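Aminoacyl-tRNA synthetase (Cryptosporidium parvum, PDB 5F9Z) probably attaches proline to its cognate tRNA at the expense of ATP, as a class II aminoacyl-tRNA synthetase, and is held here with halofuginone and an ATP analogue. Local coordinates at residues 24-29 with 231-236; 28-33 with 161-166; 37-42 with 291-296. All coordinates share one frame; numbering follows the deposited sequence.

Contact 1: 24-29 with 231-236; sequences TSFADW and IPEIGR
Phe26, in the first turn of helix 26-36, pushes its side chain into the bend formed by Ile231, Glu233 and Ile234. With chi1 at -177° the ring leaves the helix anti to the backbone N and reaches across to this bend. CB starts the contact loosely, 4.1 Å from Ile234 CG2. Further out the two ortho carbons meet different neighbours: CD2 lies 3.5 Å from Ile234 CG2, while CD1 comes equally close, 3.5 Å, to Glu233 CB. CE1 continues along Glu233 CB, and at the tip CZ rests 3.7 Å from Ile231 CG2. All three aliphatic groups approach the ring obliquely, and their side chains cross that of Phe26 at about a right angle. The bend is the tight connection between antiparallel strands 223-231 and 236-247 of the class II synthetase core, a hairpin closed by a G1 beta bulge in which Gly235 and Arg236 both face Ile231; Gly235 takes the positive phi typical of this bulge. No hydrogen bond crosses the contact. Glu233 offers its CB and CG to the phenylalanine, and a bent chi2 of 75° turns its carboxylate to lie within 14° of parallel to the ring plane, with Lys22 as a long, weak ionic partner. Met285 of helix 278-287 touches both Phe26 and Ile231.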
loop_
_atom_site.group_PDB
_atom_site.type_symbol
_atom_site.label_atom_id
_atom_site.label_comp_id
_atom_site.label_asym_id
_atom_site.label_seq_id
_atom_site.Cartn_x
_atom_site.Cartn_y
_atom_site.Cartn_z
ATOM N N THR A 24 -0.840 -22.199 -4.205
ATOM C CA THR A 24 0.248 -23.158 -4.368
ATOM C C THR A 24 1.400 -22.625 -5.211
ATOM O O THR A 24 2.524 -23.123 -5.079
ATOM C CB THR A 24 -0.276 -24.457 -4.984
ATOM O OG1 THR A 24 -0.881 -24.178 -6.250
ATOM C CG2 THR A 24 -1.302 -25.106 -4.067
ATOM N N SER A 25 1.157 -21.631 -6.076
ATOM C CA SER A 25 2.194 -21.047 -6.923
ATOM C C SER A 25 2.031 -19.524 -6.889
ATOM O O SER A 25 1.681 -18.882 -7.879
ATOM C CB SER A 25 2.125 -21.594 -8.351
ATOM O OG SER A 25 3.238 -21.169 -9.115
ATOM N N PHE A 26 2.306 -18.936 -5.722
ATOM C CA PHE A 26 2.009 -17.523 -5.504
ATOM C C PHE A 26 2.885 -16.619 -6.361
ATOM O O PHE A 26 2.392 -15.650 -6.951
ATOM C CB PHE A 26 2.172 -17.180 -4.024
ATOM C CG PHE A 26 1.825 -15.757 -3.691
ATOM C CD1 PHE A 26 0.511 -15.389 -3.461
ATOM C CD2 PHE A 26 2.811 -14.789 -3.606
ATOM C CE1 PHE A 26 0.185 -14.084 -3.151
ATOM C CE2 PHE A 26 2.493 -13.481 -3.298
ATOM C CZ PHE A 26 1.178 -13.127 -3.070
ATOM N N ALA A 27 4.188 -16.906 -6.429
ATOM C CA ALA A 27 5.092 -16.050 -7.191
ATOM C C ALA A 27 4.707 -16.010 -8.664
ATOM O O ALA A 27 4.676 -14.936 -9.277
ATOM C CB ALA A 27 6.535 -16.528 -7.026
ATOM N N ASP A 28 4.405 -17.171 -9.249
ATOM C CA ASP A 28 3.980 -17.203 -10.644
ATOM C C ASP A 28 2.604 -16.573 -10.813
ATOM O O ASP A 28 2.333 -15.923 -11.830
ATOM C CB ASP A 28 3.988 -18.642 -11.159
ATOM C CG ASP A 28 3.742 -18.730 -12.652
ATOM O OD1 ASP A 28 3.979 -17.726 -13.356
ATOM O OD2 ASP A 28 3.317 -19.806 -13.123
ATOM N N TRP A 29 1.720 -16.751 -9.827
ATOM C CA TRP A 29 0.413 -16.104 -9.881
ATOM C C TRP A 29 0.550 -14.588 -9.873
ATOM O O TRP A 29 -0.120 -13.890 -10.643
ATOM C CB TRP A 29 -0.456 -16.566 -8.710
ATOM C CG TRP A 29 -1.744 -15.805 -8.579
ATOM C CD1 TRP A 29 -2.943 -16.118 -9.151
ATOM C CD2 TRP A 29 -1.962 -14.603 -7.826
ATOM N NE1 TRP A 29 -3.892 -15.187 -8.802
ATOM C CE2 TRP A 29 -3.316 -14.246 -7.991
ATOM C CE3 TRP A 29 -1.145 -13.794 -7.031
ATOM C CZ2 TRP A 29 -3.867 -13.117 -7.392
ATOM C CZ3 TRP A 29 -1.695 -12.671 -6.438
ATOM C CH2 TRP A 29 -3.042 -12.343 -6.621
ATOM N N ILE A 231 0.422 -10.914 4.047
ATOM C CA ILE A 231 0.028 -11.712 2.890
ATOM C C ILE A 231 -0.059 -13.168 3.331
ATOM O O ILE A 231 0.979 -13.827 3.493
ATOM C CB ILE A 231 1.012 -11.539 1.723
ATOM C CG1 ILE A 231 1.271 -10.054 1.457
ATOM C CG2 ILE A 231 0.479 -12.221 0.471
ATOM C CD1 ILE A 231 0.033 -9.274 1.075
ATOM N N PRO A 232 -1.263 -13.708 3.542
ATOM C CA PRO A 232 -1.368 -15.076 4.078
ATOM C C PRO A 232 -0.785 -16.143 3.168
ATOM O O PRO A 232 -0.248 -17.139 3.667
ATOM C CB PRO A 232 -2.882 -15.263 4.263
ATOM C CG PRO A 232 -3.440 -13.875 4.327
ATOM C CD PRO A 232 -2.578 -13.056 3.418
ATOM N N GLU A 233 -0.867 -15.964 1.847
ATOM C CA GLU A 233 -0.448 -17.013 0.923
ATOM C C GLU A 233 1.046 -17.298 0.999
ATOM O O GLU A 233 1.482 -18.369 0.560
ATOM C CB GLU A 233 -0.839 -16.643 -0.509
ATOM C CG GLU A 233 -2.339 -16.708 -0.793
ATOM C CD GLU A 233 -3.109 -15.548 -0.189
ATOM O OE1 GLU A 233 -2.471 -14.564 0.238
ATOM O OE2 GLU A 233 -4.354 -15.622 -0.141
ATOM N N ILE A 234 1.840 -16.374 1.535
ATOM C CA ILE A 234 3.255 -16.610 1.788
ATOM C C ILE A 234 3.621 -16.437 3.252
ATOM O O ILE A 234 4.789 -16.611 3.610
ATOM C CB ILE A 234 4.148 -15.711 0.908
ATOM C CG1 ILE A 234 3.848 -14.236 1.172
ATOM C CG2 ILE A 234 3.965 -16.051 -0.560
ATOM C CD1 ILE A 234 4.701 -13.300 0.360
ATOM N N GLY A 235 2.660 -16.096 4.108
ATOM C CA GLY A 235 2.914 -16.000 5.534
ATOM C C GLY A 235 3.938 -14.960 5.924
ATOM O O GLY A 235 4.681 -15.162 6.889
ATOM N N ARG A 236 3.995 -13.845 5.201
ATOM C CA ARG A 236 4.965 -12.796 5.479
ATOM C C ARG A 236 4.250 -11.464 5.629
ATOM O O ARG A 236 3.438 -11.089 4.776
ATOM C CB ARG A 236 6.026 -12.710 4.377
ATOM C CG ARG A 236 6.865 -13.968 4.258
ATOM C CD ARG A 236 8.226 -13.686 3.649
ATOM N NE ARG A 236 9.298 -14.237 4.472
ATOM C CZ ARG A 236 9.646 -15.520 4.485
ATOM N NH1 ARG A 236 9.007 -16.392 3.718
ATOM N NH2 ARG A 236 10.633 -15.934 5.268
#

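Contact 2: 28-33 with 161-166; sequences DWYSQV and TPFIRT. With ANP (phosphoaminophosphonic acid-adenylate ester), chain D.
Tyr30 extends from helix 26-36 with CG anti to the backbone N (chi1 -174°), which carries its hydroxyl to the turn at Pro162 and Phe163; Phe163, its CG anti to the carbonyl carbon, sets its CD2 edge beside that hydroxyl. The turn belongs to the loop between strands 144-153 and 168-178, the region of motif 2 in class II synthetases, and contains a classic beta bulge where Ile164 and Arg165 both face Thr161. Tyr30 OH donates to Pro162 O at 2.8 Å, with a C=O...donor angle of 128°. The hydroxyl stands above the carbonyl plane, and Ile164 N donates to the same oxygen from the opposite face, closing a classic gamma turn over Phe163, so two donors grip this buried acceptor. Along the ring, Tyr30 CE2 packs 3.9 Å from Pro162 CB as the two side chains run past each other in opposite directions, and Thr161 CG2 approaches CE2 obliquely. Met285 of helix 278-287 also touches the tyrosine.

On the other side of the turn the same loop holds the nucleotide. Thr166 reads the adenine edge through its backbone: its N donates to ANP N1, and its O accepts from ANP N6. Arg165 reaches the gamma phosphate with its guanidinium edge-on, NH1 to ANP O3G at 3.2 Å and nearly straight, while Glu156 forms a salt bridge to the same NH1. Arg165 NH2 donates to ANP O2G at 2.6 Å with an angle of 172°.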
loop_
_atom_site.group_PDB
_atom_site.type_symbol
_atom_site.label_atom_id
_atom_site.label_comp_id
_atom_site.label_asym_id
_atom_site.label_seq_id
_atom_site.Cartn_x
_atom_site.Cartn_y
_atom_site.Cartn_z
ATOM N N ASP A 28 4.405 -17.171 -9.249
ATOM C CA ASP A 28 3.980 -17.203 -10.644
ATOM C C ASP A 28 2.604 -16.573 -10.813
ATOM O O ASP A 28 2.333 -15.923 -11.830
ATOM C CB ASP A 28 3.988 -18.642 -11.159
ATOM C CG ASP A 28 3.742 -18.730 -12.652
ATOM O OD1 ASP A 28 3.979 -17.726 -13.356
ATOM O OD2 ASP A 28 3.317 -19.806 -13.123
ATOM N N TRP A 29 1.720 -16.751 -9.827
ATOM C CA TRP A 29 0.413 -16.104 -9.881
ATOM C C TRP A 29 0.550 -14.588 -9.873
ATOM O O TRP A 29 -0.120 -13.890 -10.643
ATOM C CB TRP A 29 -0.456 -16.566 -8.710
ATOM C CG TRP A 29 -1.744 -15.805 -8.579
ATOM C CD1 TRP A 29 -2.943 -16.118 -9.151
ATOM C CD2 TRP A 29 -1.962 -14.603 -7.826
ATOM N NE1 TRP A 29 -3.892 -15.187 -8.802
ATOM C CE2 TRP A 29 -3.316 -14.246 -7.991
ATOM C CE3 TRP A 29 -1.145 -13.794 -7.031
ATOM C CZ2 TRP A 29 -3.867 -13.117 -7.392
ATOM C CZ3 TRP A 29 -1.695 -12.671 -6.438
ATOM C CH2 TRP A 29 -3.042 -12.343 -6.621
ATOM N N TYR A 30 1.416 -14.059 -9.005
ATOM C CA TYR A 30 1.583 -12.614 -8.907
ATOM C C TYR A 30 2.142 -12.035 -10.200
ATOM O O TYR A 30 1.714 -10.963 -10.644
ATOM C CB TYR A 30 2.491 -12.278 -7.722
ATOM C CG TYR A 30 2.628 -10.801 -7.434
ATOM C CD1 TYR A 30 1.518 -10.029 -7.120
ATOM C CD2 TYR A 30 3.873 -10.183 -7.452
ATOM C CE1 TYR A 30 1.638 -8.680 -6.848
ATOM C CE2 TYR A 30 4.004 -8.835 -7.181
ATOM C CZ TYR A 30 2.884 -8.088 -6.879
ATOM O OH TYR A 30 3.009 -6.745 -6.607
ATOM N N SER A 31 3.088 -12.737 -10.828
ATOM C CA SER A 31 3.672 -12.251 -12.072
ATOM C C SER A 31 2.642 -12.230 -13.196
ATOM O O SER A 31 2.535 -11.246 -13.935
ATOM C CB SER A 31 4.874 -13.111 -12.459
ATOM O OG SER A 31 5.439 -12.674 -13.684
ATOM N N GLN A 32 1.871 -13.312 -13.339
ATOM C CA GLN A 32 0.870 -13.366 -14.400
ATOM C C GLN A 32 -0.221 -12.323 -14.191
ATOM O O GLN A 32 -0.736 -11.753 -15.160
ATOM C CB GLN A 32 0.256 -14.764 -14.481
ATOM C CG GLN A 32 1.221 -15.860 -14.894
ATOM C CD GLN A 32 0.522 -17.188 -15.118
ATOM O OE1 GLN A 32 -0.599 -17.235 -15.627
ATOM N NE2 GLN A 32 1.178 -18.277 -14.732
ATOM N N VAL A 33 -0.585 -12.057 -12.936
ATOM C CA VAL A 33 -1.673 -11.124 -12.661
ATOM C C VAL A 33 -1.267 -9.699 -13.024
ATOM O O VAL A 33 -2.044 -8.958 -13.636
ATOM C CB VAL A 33 -2.115 -11.241 -11.191
ATOM C CG1 VAL A 33 -2.913 -10.022 -10.773
ATOM C CG2 VAL A 33 -2.945 -12.498 -10.992
ATOM N N THR A 161 10.671 -7.381 -5.546
ATOM C CA THR A 161 9.306 -7.791 -5.823
ATOM C C THR A 161 8.581 -6.588 -6.413
ATOM O O THR A 161 8.724 -5.468 -5.892
ATOM C CB THR A 161 8.595 -8.284 -4.553
ATOM O OG1 THR A 161 9.343 -9.357 -3.967
ATOM C CG2 THR A 161 7.190 -8.773 -4.875
ATOM N N PRO A 162 7.832 -6.761 -7.500
ATOM C CA PRO A 162 7.087 -5.631 -8.070
ATOM C C PRO A 162 6.221 -4.948 -7.021
ATOM O O PRO A 162 5.554 -5.606 -6.216
ATOM C CB PRO A 162 6.243 -6.289 -9.167
ATOM C CG PRO A 162 7.059 -7.467 -9.588
ATOM C CD PRO A 162 7.729 -7.971 -8.336
ATOM N N PHE A 163 6.265 -3.614 -7.021
ATOM C CA PHE A 163 5.597 -2.762 -6.040
ATOM C C PHE A 163 6.178 -2.932 -4.639
ATOM O O PHE A 163 6.609 -1.950 -4.024
ATOM C CB PHE A 163 4.088 -3.029 -6.011
ATOM C CG PHE A 163 3.406 -2.813 -7.330
ATOM C CD1 PHE A 163 3.210 -1.533 -7.823
ATOM C CD2 PHE A 163 2.943 -3.889 -8.069
ATOM C CE1 PHE A 163 2.577 -1.331 -9.034
ATOM C CE2 PHE A 163 2.307 -3.693 -9.279
ATOM C CZ PHE A 163 2.123 -2.412 -9.761
ATOM N N ILE A 164 6.198 -4.168 -4.132
ATOM C CA ILE A 164 6.550 -4.407 -2.731
ATOM C C ILE A 164 7.951 -3.887 -2.427
ATOM O O ILE A 164 8.160 -3.144 -1.459
ATOM C CB ILE A 164 6.422 -5.904 -2.393
ATOM C CG1 ILE A 164 5.018 -6.412 -2.732
ATOM C CG2 ILE A 164 6.741 -6.143 -0.925
ATOM C CD1 ILE A 164 3.915 -5.724 -1.959
ATOM N N ARG A 165 8.933 -4.272 -3.240
ATOM C CA ARG A 165 10.318 -3.844 -3.041
ATOM C C ARG A 165 10.958 -3.659 -4.413
ATOM O O ARG A 165 11.346 -4.636 -5.061
ATOM C CB ARG A 165 11.095 -4.848 -2.196
ATOM C CG ARG A 165 12.529 -4.435 -1.915
ATOM C CD ARG A 165 13.187 -5.361 -0.907
ATOM N NE ARG A 165 12.437 -5.424 0.344
ATOM C CZ ARG A 165 12.536 -4.528 1.321
ATOM N NH1 ARG A 165 13.355 -3.492 1.194
ATOM N NH2 ARG A 165 11.815 -4.666 2.426
ATOM N N THR A 166 11.069 -2.408 -4.848
ATOM C CA THR A 166 11.646 -2.071 -6.139
ATOM C C THR A 166 12.827 -1.129 -5.946
ATOM O O THR A 166 12.848 -0.315 -5.016
ATOM C CB THR A 166 10.607 -1.424 -7.063
ATOM O OG1 THR A 166 10.211 -0.157 -6.525
ATOM C CG2 THR A 166 9.380 -2.314 -7.183
HETATM P PG ANP D . 12.848 -1.913 4.841
HETATM O O1G ANP D . 13.812 -2.521 5.808
HETATM O O2G ANP D . 11.818 -3.013 4.378
HETATM O O3G ANP D . 13.629 -1.376 3.575
HETATM P PB ANP D . 12.612 0.866 5.214
HETATM O O1B ANP D . 13.142 1.568 6.497
HETATM O O2B ANP D . 13.721 0.752 4.219
HETATM N N3B ANP D . 12.009 -0.652 5.604
HETATM P PA ANP D . 11.380 3.276 4.733
HETATM O O1A ANP D . 12.662 3.899 4.340
HETATM O O2A ANP D . 10.942 3.588 6.167
HETATM O O3A ANP D . 11.442 1.694 4.600
HETATM O "O5'" ANP D . 10.282 3.731 3.684
HETATM C "C5'" ANP D . 8.919 4.002 4.081
HETATM C "C4'" ANP D . 8.034 2.882 3.596
HETATM O "O4'" ANP D . 8.296 2.641 2.202
HETATM C "C3'" ANP D . 8.252 1.536 4.274
HETATM O "O3'" ANP D . 7.468 1.439 5.457
HETATM C "C2'" ANP D . 7.787 0.541 3.206
HETATM O "O2'" ANP D . 6.390 0.286 3.301
HETATM C "C1'" ANP D . 8.110 1.271 1.895
HETATM N N9 ANP D . 9.310 0.792 1.215
HETATM C C8 ANP D . 10.562 0.640 1.753
HETATM N N7 ANP D . 11.458 0.199 0.904
HETATM C C5 ANP D . 10.748 0.058 -0.279
HETATM C C6 ANP D . 11.126 -0.373 -1.566
HETATM N N6 ANP D . 12.363 -0.756 -1.888
HETATM N N1 ANP D . 10.172 -0.396 -2.525
HETATM C C2 ANP D . 8.931 -0.014 -2.208
HETATM N N3 ANP D . 8.461 0.409 -1.032
HETATM C C4 ANP D . 9.425 0.423 -0.103
#

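Contact 3: 37-42 with 291-296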
loop_
_atom_site.group_PDB
_atom_site.type_symbol
_atom_site.label_atom_id
_atom_site.label_comp_id
_atom_site.label_asym_id
_atom_site.label_seq_id
_atom_site.Cartn_x
_atom_site.Cartn_y
_atom_site.Cartn_z
ATOM N N SER A 37 -2.666 -8.325 -16.924
ATOM C CA SER A 37 -3.613 -7.235 -16.742
ATOM C C SER A 37 -3.089 -5.906 -17.266
ATOM O O SER A 37 -3.770 -4.887 -17.109
ATOM C CB SER A 37 -3.975 -7.089 -15.264
ATOM O OG SER A 37 -2.855 -6.656 -14.509
ATOM N N GLU A 38 -1.899 -5.898 -17.874
ATOM C CA GLU A 38 -1.283 -4.684 -18.412
ATOM C C GLU A 38 -1.026 -3.658 -17.311
ATOM O O GLU A 38 -1.193 -2.453 -17.504
ATOM C CB GLU A 38 -2.126 -4.087 -19.539
ATOM C CG GLU A 38 -2.286 -5.018 -20.728
ATOM C CD GLU A 38 -3.168 -4.439 -21.811
ATOM O OE1 GLU A 38 -4.233 -3.878 -21.476
ATOM O OE2 GLU A 38 -2.793 -4.541 -22.997
ATOM N N MET A 39 -0.618 -4.146 -16.140
ATOM C CA MET A 39 -0.199 -3.285 -15.042
ATOM C C MET A 39 1.299 -3.015 -15.063
ATOM O O MET A 39 1.727 -1.878 -14.834
ATOM C CB MET A 39 -0.571 -3.918 -13.699
ATOM C CG MET A 39 -1.895 -3.470 -13.113
ATOM S SD MET A 39 -1.997 -3.941 -11.377
ATOM C CE MET A 39 -3.394 -2.964 -10.837
ATOM N N ILE A 40 2.099 -4.040 -15.342
ATOM C CA ILE A 40 3.541 -4.003 -15.130
ATOM C C ILE A 40 4.245 -4.595 -16.342
ATOM O O ILE A 40 3.789 -5.590 -16.916
ATOM C CB ILE A 40 3.925 -4.769 -13.844
ATOM C CG1 ILE A 40 3.533 -3.963 -12.608
ATOM C CG2 ILE A 40 5.411 -5.103 -13.815
ATOM C CD1 ILE A 40 4.269 -2.654 -12.492
ATOM N N GLU A 41 5.350 -3.970 -16.738
ATOM C CA GLU A 41 6.296 -4.544 -17.684
ATOM C C GLU A 41 7.639 -4.696 -16.986
ATOM O O GLU A 41 8.110 -3.759 -16.331
ATOM C CB GLU A 41 6.444 -3.671 -18.933
ATOM C CG GLU A 41 5.278 -3.750 -19.903
ATOM C CD GLU A 41 5.255 -5.044 -20.696
ATOM O OE1 GLU A 41 4.235 -5.307 -21.367
ATOM O OE2 GLU A 41 6.253 -5.795 -20.655
ATOM N N TYR A 42 8.246 -5.872 -17.115
ATOM C CA TYR A 42 9.564 -6.088 -16.537
ATOM C C TYR A 42 10.619 -5.333 -17.336
ATOM O O TYR A 42 10.552 -5.248 -18.565
ATOM C CB TYR A 42 9.894 -7.580 -16.493
ATOM C CG TYR A 42 9.099 -8.346 -15.460
ATOM C CD1 TYR A 42 9.444 -8.300 -14.115
ATOM C CD2 TYR A 42 8.005 -9.117 -15.828
ATOM C CE1 TYR A 42 8.722 -8.998 -13.167
ATOM C CE2 TYR A 42 7.276 -9.820 -14.886
ATOM C CZ TYR A 42 7.638 -9.757 -13.557
ATOM O OH TYR A 42 6.916 -10.455 -12.617
ATOM N N LYS A 291 -8.678 -15.708 -11.331
ATOM C CA LYS A 291 -9.049 -15.085 -12.593
ATOM C C LYS A 291 -8.202 -13.865 -12.918
ATOM O O LYS A 291 -8.197 -13.420 -14.072
ATOM C CB LYS A 291 -10.524 -14.675 -12.577
ATOM C CG LYS A 291 -11.489 -15.821 -12.365
ATOM C CD LYS A 291 -12.920 -15.323 -12.395
ATOM C CE LYS A 291 -13.896 -16.454 -12.162
ATOM N NZ LYS A 291 -15.301 -15.995 -12.304
ATOM N N GLY A 292 -7.495 -13.317 -11.934
ATOM C CA GLY A 292 -6.677 -12.142 -12.150
ATOM C C GLY A 292 -6.887 -11.078 -11.094
ATOM O O GLY A 292 -7.118 -11.392 -9.923
ATOM N N LEU A 293 -6.816 -9.815 -11.502
ATOM C CA LEU A 293 -6.980 -8.713 -10.567
ATOM C C LEU A 293 -8.392 -8.678 -9.995
ATOM O O LEU A 293 -9.369 -9.040 -10.656
ATOM C CB LEU A 293 -6.687 -7.378 -11.249
ATOM C CG LEU A 293 -5.242 -6.970 -11.518
ATOM C CD1 LEU A 293 -5.232 -5.662 -12.283
ATOM C CD2 LEU A 293 -4.476 -6.829 -10.215
ATOM N N VAL A 294 -8.484 -8.240 -8.744
ATOM C CA VAL A 294 -9.737 -7.820 -8.130
ATOM C C VAL A 294 -9.459 -6.458 -7.514
ATOM O O VAL A 294 -8.721 -6.358 -6.527
ATOM C CB VAL A 294 -10.246 -8.810 -7.074
ATOM C CG1 VAL A 294 -11.454 -8.233 -6.355
ATOM C CG2 VAL A 294 -10.598 -10.142 -7.720
ATOM N N LEU A 295 -10.024 -5.416 -8.101
ATOM C CA LEU A 295 -9.672 -4.087 -7.640
ATOM C C LEU A 295 -10.819 -3.460 -6.863
ATOM O O LEU A 295 -11.986 -3.635 -7.231
ATOM C CB LEU A 295 -9.306 -3.182 -8.821
ATOM C CG LEU A 295 -8.151 -3.686 -9.689
ATOM C CD1 LEU A 295 -7.970 -2.808 -10.914
ATOM C CD2 LEU A 295 -6.865 -3.751 -8.880
ATOM N N PRO A 296 -10.524 -2.746 -5.781
ATOM C CA PRO A 296 -11.559 -1.968 -5.102
ATOM C C PRO A 296 -12.133 -0.924 -6.041
ATOM O O PRO A 296 -11.391 -0.309 -6.821
ATOM C CB PRO A 296 -10.804 -1.316 -3.933
ATOM C CG PRO A 296 -9.612 -2.184 -3.718
ATOM C CD PRO A 296 -9.232 -2.686 -5.077
#
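Leu293 directs its two methyl branches at Ser37, directly after helix 26-36, and Met39, two residues on. Its chi1 of -76° places CG anti to the carbonyl carbon and beside the backbone N. CD1 does most of the touching: it lies 3.4 Å from Ser37 OG and also meets Ser37 CB. On the Met39 side, Leu293 CD1 is 3.6 Å from the CE methyl. CD2 turns to the thioether as well, 4.0 Å from Met39 SD.

Met39 is extended beyond CG, but its chi1 of -94° falls away from the usual staggered values. The extended chain brings SD and CE end-on to Leu293, the two side chains meeting tip to tip. Met39 CE also touches CD2 of Leu295, two residues along from Leu293, at 4.1 Å.

Between the two contributing residues the chain turns through a Schellman motif: Glu38, with positive phi, is the first residue to leave the helix, and strand 40-42 follows to pair antiparallel with strand 49-51. The opposing segment lies in the connection from helix 278-287 to strand 304-308, which belongs to the mixed sheet of the anticodon-binding domain, so it runs from the class II core towards that domain.

A chi1 of 67° sets Ser37 OG between the backbone N and the carbonyl carbon and lets it reach back to Val33 O, one turn earlier, with which it is hydrogen-bonded. The serine therefore meets Leu293 by van der Waals contact, its polar end already engaged by the helix before it. Trp54 of helix 53-71 and Ile284 of helix 278-287 each touch both Met39 and Leu293, while Leu295 also packs on Met283.

In the fold
Helix 26-36 and its C-terminal exit are the common element: contact 1 uses the first turn, contact 2 the middle, and contact 3 the residues just after the helix, leading into strand 40-42. Contact 1 is partly buried and apolar, against a hairpin bend; contacts 2 and 3 are buried. Contact 2 alone has a cross-segment hydrogen bond, on the loop that also binds the nucleotide, whereas contact 3 is a methyl and thioether cluster. Contacts 2 and 3 join directly: Val33 packs on Leu293 and Gly292, Phe163 meets Ile40, and Ser31 and Tyr42 probably share a hydrogen bond. Helix 278-287 touches side chains in all three.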